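Local coordinates for protein beta-lactamase (Serratia marcescens, PDB 5GWA) that is an extended-spectrum class A beta-lactamase that probably hydrolyses beta-lactam antibiotics and is captured here as a covalent adduct with avibactam, at residues M45-K50 with S111-C116; G115-F120 with A145-M150; P199-G204 with H214-S219. All coordinates share one frame; numbering follows the deposited sequence. Where two conformers were deposited one is given.

Contact 1: residues M45-K50 with S111-C116. With NXL ((2S,5R)-1-formyl-5-[(sulfooxy)amino]piperidine-2-carboxamide), chain B.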
loop_
_atom_site.group_PDB
_atom_site.type_symbol
_atom_site.label_atom_id
_atom_site.label_comp_id
_atom_site.label_asym_id
_atom_site.label_seq_id
_atom_site.Cartn_x
_atom_site.Cartn_y
_atom_site.Cartn_z
ATOM N N MET A 45 0.652 -15.353 9.118
ATOM C CA MET A 45 -0.281 -15.506 7.992
ATOM C C MET A 45 -0.250 -14.323 7.000
ATOM O O MET A 45 -0.540 -14.517 5.798
ATOM C CB MET A 45 -1.708 -15.702 8.499
ATOM C CG MET A 45 -1.928 -17.045 9.114
ATOM S SD MET A 45 -3.650 -17.390 9.468
ATOM C CE MET A 45 -3.908 -16.432 10.946
ATOM N N GLN A 46 -0.018 -13.113 7.514
ATOM C CA GLN A 46 -0.254 -11.834 6.822
ATOM C C GLN A 46 -1.590 -11.925 6.097
ATOM O O GLN A 46 -2.558 -12.410 6.697
ATOM C CB GLN A 46 0.887 -11.519 5.901
ATOM C CG GLN A 46 2.086 -10.926 6.586
ATOM C CD GLN A 46 1.845 -9.520 7.077
ATOM O OE1 GLN A 46 0.787 -8.935 6.863
ATOM N NE2 GLN A 46 2.840 -8.972 7.809
ATOM N N SER A 47 -1.644 -11.586 4.822
ATOM C CA SER A 47 -2.936 -11.396 4.164
ATOM C C SER A 47 -3.691 -12.695 3.918
ATOM O O SER A 47 -4.885 -12.625 3.597
ATOM C CB SER A 47 -2.819 -10.676 2.824
ATOM O OG SER A 47 -2.485 -9.291 2.956
ATOM N N THR A 48 -3.075 -13.860 4.145
ATOM C CA THR A 48 -3.782 -15.109 3.931
ATOM C C THR A 48 -4.965 -15.253 4.886
ATOM O O THR A 48 -5.943 -15.877 4.519
ATOM C CB THR A 48 -2.894 -16.365 4.015
ATOM O OG1 THR A 48 -2.375 -16.496 5.336
ATOM C CG2 THR A 48 -1.756 -16.287 2.977
ATOM N N TYR A 49 -4.953 -14.529 6.000
ATOM C CA TYR A 49 -6.075 -14.617 6.913
ATOM C C TYR A 49 -7.320 -13.925 6.457
ATOM O O TYR A 49 -8.384 -14.067 7.099
ATOM C CB TYR A 49 -5.680 -14.278 8.338
ATOM C CG TYR A 49 -5.686 -12.807 8.733
ATOM C CD1 TYR A 49 -5.491 -11.788 7.797
ATOM C CD2 TYR A 49 -5.747 -12.446 10.089
ATOM C CE1 TYR A 49 -5.437 -10.457 8.197
ATOM C CE2 TYR A 49 -5.722 -11.116 10.485
ATOM C CZ TYR A 49 -5.514 -10.122 9.537
ATOM O OH TYR A 49 -5.436 -8.785 9.932
ATOM N N LYS A 50 -7.262 -13.252 5.326
ATOM C CA LYS A 50 -8.462 -12.641 4.741
ATOM C C LYS A 50 -9.393 -13.736 4.204
ATOM O O LYS A 50 -10.590 -13.495 4.000
ATOM C CB LYS A 50 -8.098 -11.634 3.654
ATOM C CG LYS A 50 -7.370 -10.417 4.232
ATOM C CD LYS A 50 -6.679 -9.597 3.153
ATOM C CE LYS A 50 -5.843 -8.503 3.784
ATOM N NZ LYS A 50 -5.224 -7.629 2.758
ATOM N N SER A 111 -6.518 -8.262 -2.231
ATOM C CA SER A 111 -5.891 -8.128 -0.917
ATOM C C SER A 111 -5.963 -6.743 -0.317
ATOM O O SER A 111 -5.061 -6.330 0.409
ATOM C CB SER A 111 -4.458 -8.618 -0.954
ATOM O OG SER A 111 -4.114 -9.215 0.299
ATOM N N ASP A 112 -7.045 -6.010 -0.548
ATOM C CA ASP A 112 -7.172 -4.709 0.089
ATOM C C ASP A 112 -7.095 -4.745 1.602
ATOM O O ASP A 112 -7.810 -5.528 2.268
ATOM C CB ASP A 112 -8.492 -4.068 -0.328
ATOM C CG ASP A 112 -8.504 -2.598 -0.077
ATOM O OD1 ASP A 112 -8.726 -2.193 1.050
ATOM O OD2 ASP A 112 -8.304 -1.845 -1.037
ATOM N N ASN A 113 -6.255 -3.908 2.197
ATOM C CA ASN A 113 -6.132 -3.894 3.664
ATOM C C ASN A 113 -7.246 -3.117 4.341
ATOM O O ASN A 113 -7.635 -3.463 5.464
ATOM C CB ASN A 113 -4.778 -3.358 4.084
ATOM C CG ASN A 113 -3.669 -4.383 3.935
ATOM O OD1 ASN A 113 -3.905 -5.571 3.938
ATOM N ND2 ASN A 113 -2.433 -3.905 3.869
ATOM N N ASN A 114 -7.734 -2.042 3.716
ATOM C CA ASN A 114 -8.849 -1.287 4.289
ATOM C C ASN A 114 -10.123 -2.110 4.270
ATOM O O ASN A 114 -10.876 -2.128 5.251
ATOM C CB ASN A 114 -9.029 0.032 3.561
ATOM C CG ASN A 114 -7.973 1.046 3.933
ATOM O OD1 ASN A 114 -7.629 1.211 5.115
ATOM N ND2 ASN A 114 -7.407 1.678 2.932
ATOM N N GLY A 115 -10.360 -2.816 3.161
ATOM C CA GLY A 115 -11.535 -3.688 3.060
ATOM C C GLY A 115 -11.498 -4.763 4.136
ATOM O O GLY A 115 -12.517 -5.078 4.800
ATOM N N CYS A 116 -10.317 -5.300 4.397
ATOM C CA CYS A 116 -10.119 -6.283 5.447
ATOM C C CYS A 116 -10.606 -5.729 6.803
ATOM O O CYS A 116 -11.434 -6.326 7.489
ATOM C CB CYS A 116 -8.642 -6.658 5.520
ATOM S SG CYS A 116 -8.181 -7.713 6.900
HETATM O OAC NXL B . -0.295 -9.880 3.168
HETATM C CAN NXL B . -1.100 -9.021 2.824
HETATM N N NXL B . -0.812 -7.832 2.537
HETATM C CAJ NXL B . -1.752 -6.972 1.850
HETATM C CA NXL B . 0.548 -7.354 2.744
HETATM C C NXL B . 0.701 -6.286 3.772
HETATM O O NXL B . -0.263 -5.751 4.288
HETATM N NAA NXL B . 1.955 -5.871 3.968
HETATM C CB NXL B . 1.106 -6.889 1.423
HETATM C CAH NXL B . 0.158 -5.997 0.658
HETATM C CAO NXL B . -1.210 -6.640 0.480
HETATM N NAK NXL B . -1.286 -7.808 -0.423
HETATM O OAL NXL B . -0.166 -8.472 -0.621
HETATM S SAR NXL B . -0.344 -9.926 -1.074
HETATM O OAD NXL B . -0.204 -9.854 -2.494
HETATM O OAE NXL B . 0.658 -10.850 -0.675
HETATM O OAG NXL B . -1.675 -10.423 -0.270
#

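Contact 2: residues G115-F120 with A145-M150. With NA (sodium ion), chain Q.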
loop_
_atom_site.group_PDB
_atom_site.type_symbol
_atom_site.label_atom_id
_atom_site.label_comp_id
_atom_site.label_asym_id
_atom_site.label_seq_id
_atom_site.Cartn_x
_atom_site.Cartn_y
_atom_site.Cartn_z
ATOM N N GLY A 115 -10.360 -2.816 3.161
ATOM C CA GLY A 115 -11.535 -3.688 3.060
ATOM C C GLY A 115 -11.498 -4.763 4.136
ATOM O O GLY A 115 -12.517 -5.078 4.800
ATOM N N CYS A 116 -10.317 -5.300 4.397
ATOM C CA CYS A 116 -10.119 -6.283 5.447
ATOM C C CYS A 116 -10.606 -5.729 6.803
ATOM O O CYS A 116 -11.434 -6.326 7.489
ATOM C CB CYS A 116 -8.642 -6.658 5.520
ATOM S SG CYS A 116 -8.181 -7.713 6.900
ATOM N N ASP A 117 -10.134 -4.557 7.162
ATOM C CA ASP A 117 -10.464 -4.004 8.457
ATOM C C ASP A 117 -11.896 -3.524 8.551
ATOM O O ASP A 117 -12.508 -3.666 9.614
ATOM C CB ASP A 117 -9.447 -2.933 8.864
ATOM C CG ASP A 117 -8.081 -3.519 9.207
ATOM O OD1 ASP A 117 -7.848 -4.761 9.152
ATOM O OD2 ASP A 117 -7.205 -2.709 9.542
ATOM N N ILE A 118 -12.458 -3.041 7.450
ATOM C CA ILE A 118 -13.908 -2.715 7.379
ATOM C C ILE A 118 -14.749 -3.970 7.676
ATOM O O ILE A 118 -15.668 -3.960 8.515
ATOM C CB ILE A 118 -14.278 -2.165 5.979
ATOM C CG1 ILE A 118 -13.737 -0.739 5.810
ATOM C CG2 ILE A 118 -15.781 -2.178 5.771
ATOM C CD1 ILE A 118 -13.715 -0.295 4.377
ATOM N N LEU A 119 -14.316 -5.094 7.129
ATOM C CA LEU A 119 -15.013 -6.355 7.340
ATOM C C LEU A 119 -14.786 -6.925 8.743
ATOM O O LEU A 119 -15.732 -7.489 9.315
ATOM C CB LEU A 119 -14.635 -7.366 6.236
ATOM C CG LEU A 119 -15.127 -7.023 4.816
ATOM C CD1 LEU A 119 -14.571 -7.990 3.798
ATOM C CD2 LEU A 119 -16.654 -6.952 4.714
ATOM N N PHE A 120 -13.594 -6.796 9.321
ATOM C CA PHE A 120 -13.368 -7.155 10.740
ATOM C C PHE A 120 -14.326 -6.380 11.625
ATOM O O PHE A 120 -15.010 -6.959 12.477
ATOM C CB PHE A 120 -11.924 -6.916 11.187
ATOM C CG PHE A 120 -11.012 -8.088 10.983
ATOM C CD1 PHE A 120 -11.260 -9.299 11.581
ATOM C CD2 PHE A 120 -9.879 -7.949 10.193
ATOM C CE1 PHE A 120 -10.431 -10.378 11.357
ATOM C CE2 PHE A 120 -8.959 -8.975 10.104
ATOM C CZ PHE A 120 -9.245 -10.196 10.636
ATOM N N ALA A 145 -5.032 -9.785 15.283
ATOM C CA ALA A 145 -4.718 -8.384 14.961
ATOM C C ALA A 145 -5.250 -8.028 13.590
ATOM O O ALA A 145 -5.117 -8.781 12.646
ATOM C CB ALA A 145 -3.237 -8.139 14.962
ATOM N N THR A 146 -5.773 -6.830 13.482
ATOM C CA THR A 146 -6.250 -6.295 12.215
ATOM C C THR A 146 -5.054 -5.845 11.382
ATOM O O THR A 146 -3.921 -5.871 11.846
ATOM C CB THR A 146 -7.131 -5.059 12.429
ATOM O OG1 THR A 146 -6.357 -4.048 13.083
ATOM C CG2 THR A 146 -8.363 -5.381 13.254
ATOM N N GLU A 147 -5.306 -5.432 10.148
ATOM C CA GLU A 147 -4.219 -4.916 9.335
ATOM C C GLU A 147 -3.634 -3.655 9.923
ATOM O O GLU A 147 -2.411 -3.510 9.949
ATOM C CB GLU A 147 -4.673 -4.682 7.882
ATOM C CG GLU A 147 -4.832 -5.994 7.120
ATOM C CD GLU A 147 -3.530 -6.658 6.742
ATOM O OE1 GLU A 147 -2.461 -5.996 6.790
ATOM O OE2 GLU A 147 -3.527 -7.841 6.290
ATOM N N GLU A 148 -4.477 -2.767 10.402
ATOM C CA GLU A 148 -3.981 -1.522 11.021
ATOM C C GLU A 148 -3.086 -1.837 12.208
ATOM O O GLU A 148 -1.991 -1.286 12.329
ATOM C CB GLU A 148 -5.145 -0.678 11.435
ATOM C CG GLU A 148 -4.789 0.547 12.262
ATOM C CD GLU A 148 -6.017 1.369 12.623
ATOM O OE1 GLU A 148 -7.151 0.858 12.495
ATOM O OE2 GLU A 148 -5.848 2.515 13.102
ATOM N N GLU A 149 -3.509 -2.811 13.010
ATOM C CA GLU A 149 -2.726 -3.216 14.158
ATOM C C GLU A 149 -1.378 -3.834 13.765
ATOM O O GLU A 149 -0.337 -3.570 14.384
ATOM C CB GLU A 149 -3.551 -4.169 15.033
ATOM C CG GLU A 149 -4.679 -3.500 15.769
ATOM C CD GLU A 149 -5.552 -4.449 16.557
ATOM O OE1 GLU A 149 -5.814 -5.586 16.105
ATOM O OE2 GLU A 149 -6.187 -3.984 17.530
ATOM N N MET A 150 -1.340 -4.604 12.679
ATOM C CA MET A 150 -0.095 -5.195 12.220
ATOM C C MET A 150 0.893 -4.132 11.719
ATOM O O MET A 150 2.099 -4.323 11.750
ATOM C CB MET A 150 -0.360 -6.232 11.108
ATOM C CG MET A 150 -0.870 -7.553 11.649
ATOM S SD MET A 150 -0.705 -8.876 10.444
ATOM C CE MET A 150 -2.031 -8.432 9.359
HETATM NA NA NA Q . 3.497 -6.657 12.034
HETATM O O HOH W 1 -8.409 -0.468 10.572
HETATM O O HOH W 2 3.584 -6.530 9.280
#

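Contact 3: residues P199-G204 with H214-S219. With NA (sodium ion), chain N; NXL ((2S,5R)-1-formyl-5-[(sulfooxy)amino]piperidine-2-carboxamide), chain B.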
loop_
_atom_site.group_PDB
_atom_site.type_symbol
_atom_site.label_atom_id
_atom_site.label_comp_id
_atom_site.label_asym_id
_atom_site.label_seq_id
_atom_site.Cartn_x
_atom_site.Cartn_y
_atom_site.Cartn_z
ATOM N N PRO A 199 0.941 -13.946 -8.874
ATOM C CA PRO A 199 0.815 -14.862 -9.993
ATOM C C PRO A 199 2.067 -15.705 -10.243
ATOM O O PRO A 199 1.987 -16.685 -10.971
ATOM C CB PRO A 199 0.585 -13.908 -11.172
ATOM C CG PRO A 199 1.317 -12.664 -10.756
ATOM C CD PRO A 199 0.952 -12.540 -9.308
ATOM N N LYS A 200 3.197 -15.340 -9.626
ATOM C CA LYS A 200 4.407 -16.176 -9.688
ATOM C C LYS A 200 4.675 -16.944 -8.397
ATOM O O LYS A 200 5.759 -17.473 -8.223
ATOM C CB LYS A 200 5.630 -15.335 -10.084
ATOM C CG LYS A 200 5.416 -14.555 -11.384
ATOM C CD LYS A 200 4.979 -15.457 -12.527
ATOM C CE LYS A 200 5.725 -15.148 -13.818
ATOM N NZ LYS A 200 5.124 -13.982 -14.515
ATOM N N ARG A 201 3.597 -17.223 -7.650
ATOM C CA ARG A 201 3.677 -18.056 -6.444
ATOM C C ARG A 201 3.120 -19.433 -6.744
ATOM O O ARG A 201 3.686 -20.116 -7.569
ATOM C CB ARG A 201 3.049 -17.320 -5.246
ATOM C CG ARG A 201 3.755 -16.010 -4.940
ATOM C CD ARG A 201 3.284 -15.323 -3.674
ATOM N NE ARG A 201 3.889 -14.001 -3.527
ATOM C CZ ARG A 201 3.796 -13.243 -2.437
ATOM N NH1 ARG A 201 3.114 -13.648 -1.382
ATOM N NH2 ARG A 201 4.343 -12.056 -2.426
ATOM N N LEU A 202 2.024 -19.887 -6.122
ATOM C CA LEU A 202 1.521 -21.201 -6.444
ATOM C C LEU A 202 1.350 -21.435 -7.932
ATOM O O LEU A 202 1.645 -22.519 -8.423
ATOM C CB LEU A 202 0.202 -21.533 -5.737
ATOM C CG LEU A 202 0.263 -21.672 -4.206
ATOM C CD1 LEU A 202 -1.106 -21.726 -3.616
ATOM C CD2 LEU A 202 1.057 -22.917 -3.777
ATOM N N LYS A 203 0.803 -20.450 -8.641
ATOM C CA LYS A 203 0.526 -20.522 -10.075
ATOM C C LYS A 203 1.780 -20.466 -10.961
ATOM O O LYS A 203 1.708 -20.708 -12.149
ATOM C CB LYS A 203 -0.407 -19.370 -10.461
ATOM C CG LYS A 203 -1.846 -19.522 -9.946
ATOM C CD LYS A 203 -2.638 -18.241 -10.134
ATOM C CE LYS A 203 -2.877 -17.933 -11.600
ATOM N NZ LYS A 203 -3.871 -18.866 -12.185
ATOM N N GLY A 204 2.931 -20.111 -10.398
ATOM C CA GLY A 204 4.025 -19.594 -11.214
ATOM C C GLY A 204 4.542 -20.526 -12.292
ATOM O O GLY A 204 4.943 -20.063 -13.380
ATOM N N HIS A 214 -6.982 -19.057 -4.747
ATOM C CA HIS A 214 -5.941 -18.807 -3.762
ATOM C C HIS A 214 -5.966 -17.448 -3.120
ATOM O O HIS A 214 -6.648 -16.546 -3.567
ATOM C CB HIS A 214 -4.566 -19.088 -4.362
ATOM C CG HIS A 214 -4.092 -18.075 -5.341
ATOM N ND1 HIS A 214 -3.011 -17.266 -5.102
ATOM C CD2 HIS A 214 -4.549 -17.726 -6.567
ATOM C CE1 HIS A 214 -2.800 -16.476 -6.134
ATOM N NE2 HIS A 214 -3.742 -16.716 -7.027
ATOM N N LYS A 215 -5.199 -17.330 -2.038
ATOM C CA LYS A 215 -5.022 -16.062 -1.338
ATOM C C LYS A 215 -3.563 -15.950 -0.882
ATOM O O LYS A 215 -3.005 -16.870 -0.298
ATOM C CB LYS A 215 -5.926 -15.998 -0.098
ATOM C CG LYS A 215 -5.784 -14.699 0.694
ATOM C CD LYS A 215 -6.472 -13.529 -0.008
ATOM C CE LYS A 215 -5.986 -12.154 0.437
ATOM N NZ LYS A 215 -4.652 -11.867 -0.141
ATOM N N THR A 216 -2.952 -14.837 -1.210
ATOM C CA THR A 216 -1.523 -14.628 -0.955
ATOM C C THR A 216 -1.332 -13.859 0.361
ATOM O O THR A 216 -2.274 -13.296 0.947
ATOM C CB THR A 216 -0.943 -13.780 -2.112
ATOM O OG1 THR A 216 -1.778 -12.649 -2.295
ATOM C CG2 THR A 216 -0.908 -14.572 -3.373
ATOM N N GLY A 217 -0.081 -13.766 0.813
ATOM C CA GLY A 217 0.263 -12.803 1.876
ATOM C C GLY A 217 1.730 -12.477 1.802
ATOM O O GLY A 217 2.532 -13.346 1.393
ATOM N N SER A 218 2.059 -11.278 2.254
ATOM C CA SER A 218 3.451 -10.799 2.187
ATOM C C SER A 218 3.701 -9.911 3.401
ATOM O O SER A 218 2.787 -9.244 3.888
ATOM C CB SER A 218 3.663 -10.028 0.889
ATOM O OG SER A 218 3.311 -10.767 -0.267
ATOM N N SER A 219 4.916 -9.942 3.923
ATOM C CA SER A 219 5.351 -8.903 4.844
ATOM C C SER A 219 6.344 -7.976 4.161
ATOM O O SER A 219 6.895 -8.308 3.127
ATOM C CB SER A 219 6.026 -9.502 6.078
ATOM O OG SER A 219 7.252 -10.082 5.709
HETATM NA NA NA N . -3.090 -14.899 -9.153
HETATM O OAC NXL B . -0.295 -9.880 3.168
HETATM C CAN NXL B . -1.100 -9.021 2.824
HETATM N N NXL B . -0.812 -7.832 2.537
HETATM C CAJ NXL B . -1.752 -6.972 1.850
HETATM C CA NXL B . 0.548 -7.354 2.744
HETATM C C NXL B . 0.701 -6.286 3.772
HETATM O O NXL B . -0.263 -5.751 4.288
HETATM N NAA NXL B . 1.955 -5.871 3.968
HETATM C CB NXL B . 1.106 -6.889 1.423
HETATM C CAH NXL B . 0.158 -5.997 0.658
HETATM C CAO NXL B . -1.210 -6.640 0.480
HETATM N NAK NXL B . -1.286 -7.808 -0.423
HETATM O OAL NXL B . -0.166 -8.472 -0.621
HETATM S SAR NXL B . -0.344 -9.926 -1.074
HETATM O OAD NXL B . -0.204 -9.854 -2.494
HETATM O OAE NXL B . 0.658 -10.850 -0.675
HETATM O OAG NXL B . -1.675 -10.423 -0.270
HETATM O O HOH W 3 -3.414 -14.381 -11.772
#

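Contact 1: residues M45-K50 with S111-C116
K50 reaches N113 and S111 with its terminal NZ. Beyond CG the lysine chain is extended (chi3 -173°), which brings NZ to N113 OD1 at 2.7 Å; the two side chains cross at about a right angle, and the donor lies tilted from the amide plane. NZ also donates to S111 OG at 3.1 Å and, within its own segment, to S47 OG at 3.2 Å, so a single nitrogen holds together three side chains of the pocket. S111 OG is also hydrogen-bonded to K215 NZ. The spacing S47-x-x-K50 and the run S111-D112-N113 match the SxxK and SDN motifs of class A beta-lactamases.

The covalent evidence lies at S47: its OG is 1.4 Å from CAN of avibactam, marking this as the carbamoylated serine. Second-segment groups grip the same inhibitor by hydrogen bonds, S111 OG to sulfate oxygen OAG and N113 ND2 to the carboxamide O at 2.9 Å. N113 is thus divided, with OD1 given to the lysine and ND2 to the ligand, which fixes the amide's rotation.

Below this polar end, C116 packs against the aliphatic part of K50, C116 CB lying 3.8 Å from K50 CE, while C116 SG meets the Y49 ring obliquely, 5.1 Å from its centroid.

D112 caps helix 113-123 by accepting from G115 N. That helix faces the start of helix 49-63; T107 of helix 100-109 touches both K50 and C116, M150 of helix 147-151 lies against Y49, and strand 227-237 touches Q46 and T48.

Contact 2: residues G115-F120 with A145-M150
D117 points its carboxylate at the first turn of helix 147-151, crossing the T146 side chain at about a right angle. With CG anti to the carbonyl carbon (chi1 -71°), both oxygens meet backbone N-H groups: OD1 accepts from E147 N at 2.8 Å and OD2 from E148 N at 2.9 Å. Each bond uses a syn lone pair and is fairly straight, 155° and 153°, so the carboxylate is held like a fork and cannot readily rotate. T146 CB closes in on OD1 at 3.4 Å, and the F120 ring adds an oblique apolar contact with T146 CG2. E147 CG lies 3.8 Å from C116 SG; the bend at E147 chi2 then takes the carboxylate away from D117 and into the avibactam pocket.

The helix start is secured from within, since T146 and E149 form a capping box: E149 N donates to T146 OG1 at 3.1 Å, and T146 N to E149 OE1. A water donates to both D117 OD2 and E148 OE1, bridging two acidic groups that would otherwise probably repel. The N-H groups would favour a negative charge on D117, probably a second-shell anchor that positions the backbone from which E147 reaches the pocket.

Contact 3: residues P199-G204 with H214-S219
R201 meets S218 through an arginine chain extended from CG to NE (chi2 -173°), which carries the guanidinium to strand 212-218 at G217 and S218, while S218 OG, anti to its carbonyl carbon (chi1 -55°), stands in the guanidinium plane. NH2 donates to S218 OG at 2.7 Å, and NH1 adds a weak bond to the same oxygen. NH1 also donates to G217 O at 2.9 Å; the carbonyl lies at the guanidinium edge, but the donor sits above the carbonyl plane, 58° out of it. E261 accepts from NE and N231 O from NH1, so the arginine's orientation is fixed from several directions.

At the other end, K203 crosses H214 at about a right angle, with CD 3.6 Å from NE2. H214 NE2 binds a sodium ion in the ring plane at 2.9 Å, together with T197 O and a water, while ND1 bonds to D232.

S218 passes the grip on to avibactam. Its OG donates to sulfate oxygen OAE at 2.7 Å, and its N donates to the carbamoyl oxygen OAC at 2.9 Å; S47 N reaches OAC too, weakly, so the two amides form the oxyanion hole. K215-T216-G217 matches the KTG motif of the family. With R201 supplying the serine hydroxyl with N-H donors, the OG proton is directed at the sulfate; the arginine's influence there is probably indirect, through S218 OG, and E261 may temper it.

From the N terminus, contact 1 closes first, bringing residues 111-116 back to 45-50 across a 60-residue excursion, a little under half of it helical. Contact 2 starts where it ends, on helix 113-123, and 24 further residues return at 145-150. Contact 3 follows in series as a short closure over nine residues, joining a loop to edge strand 212-218 of the five-stranded sheet. No loop encloses another; the first two adjoin end to end, sharing only G115 and C116. Y49 OH to A145 O (2.7 Å) couples contacts 1 and 2, and S111 OG to K215 NZ couples contacts 1 and 3. Contact 1 therefore links helical region and sheet around the inhibitor; contacts 2 and 3 do not touch.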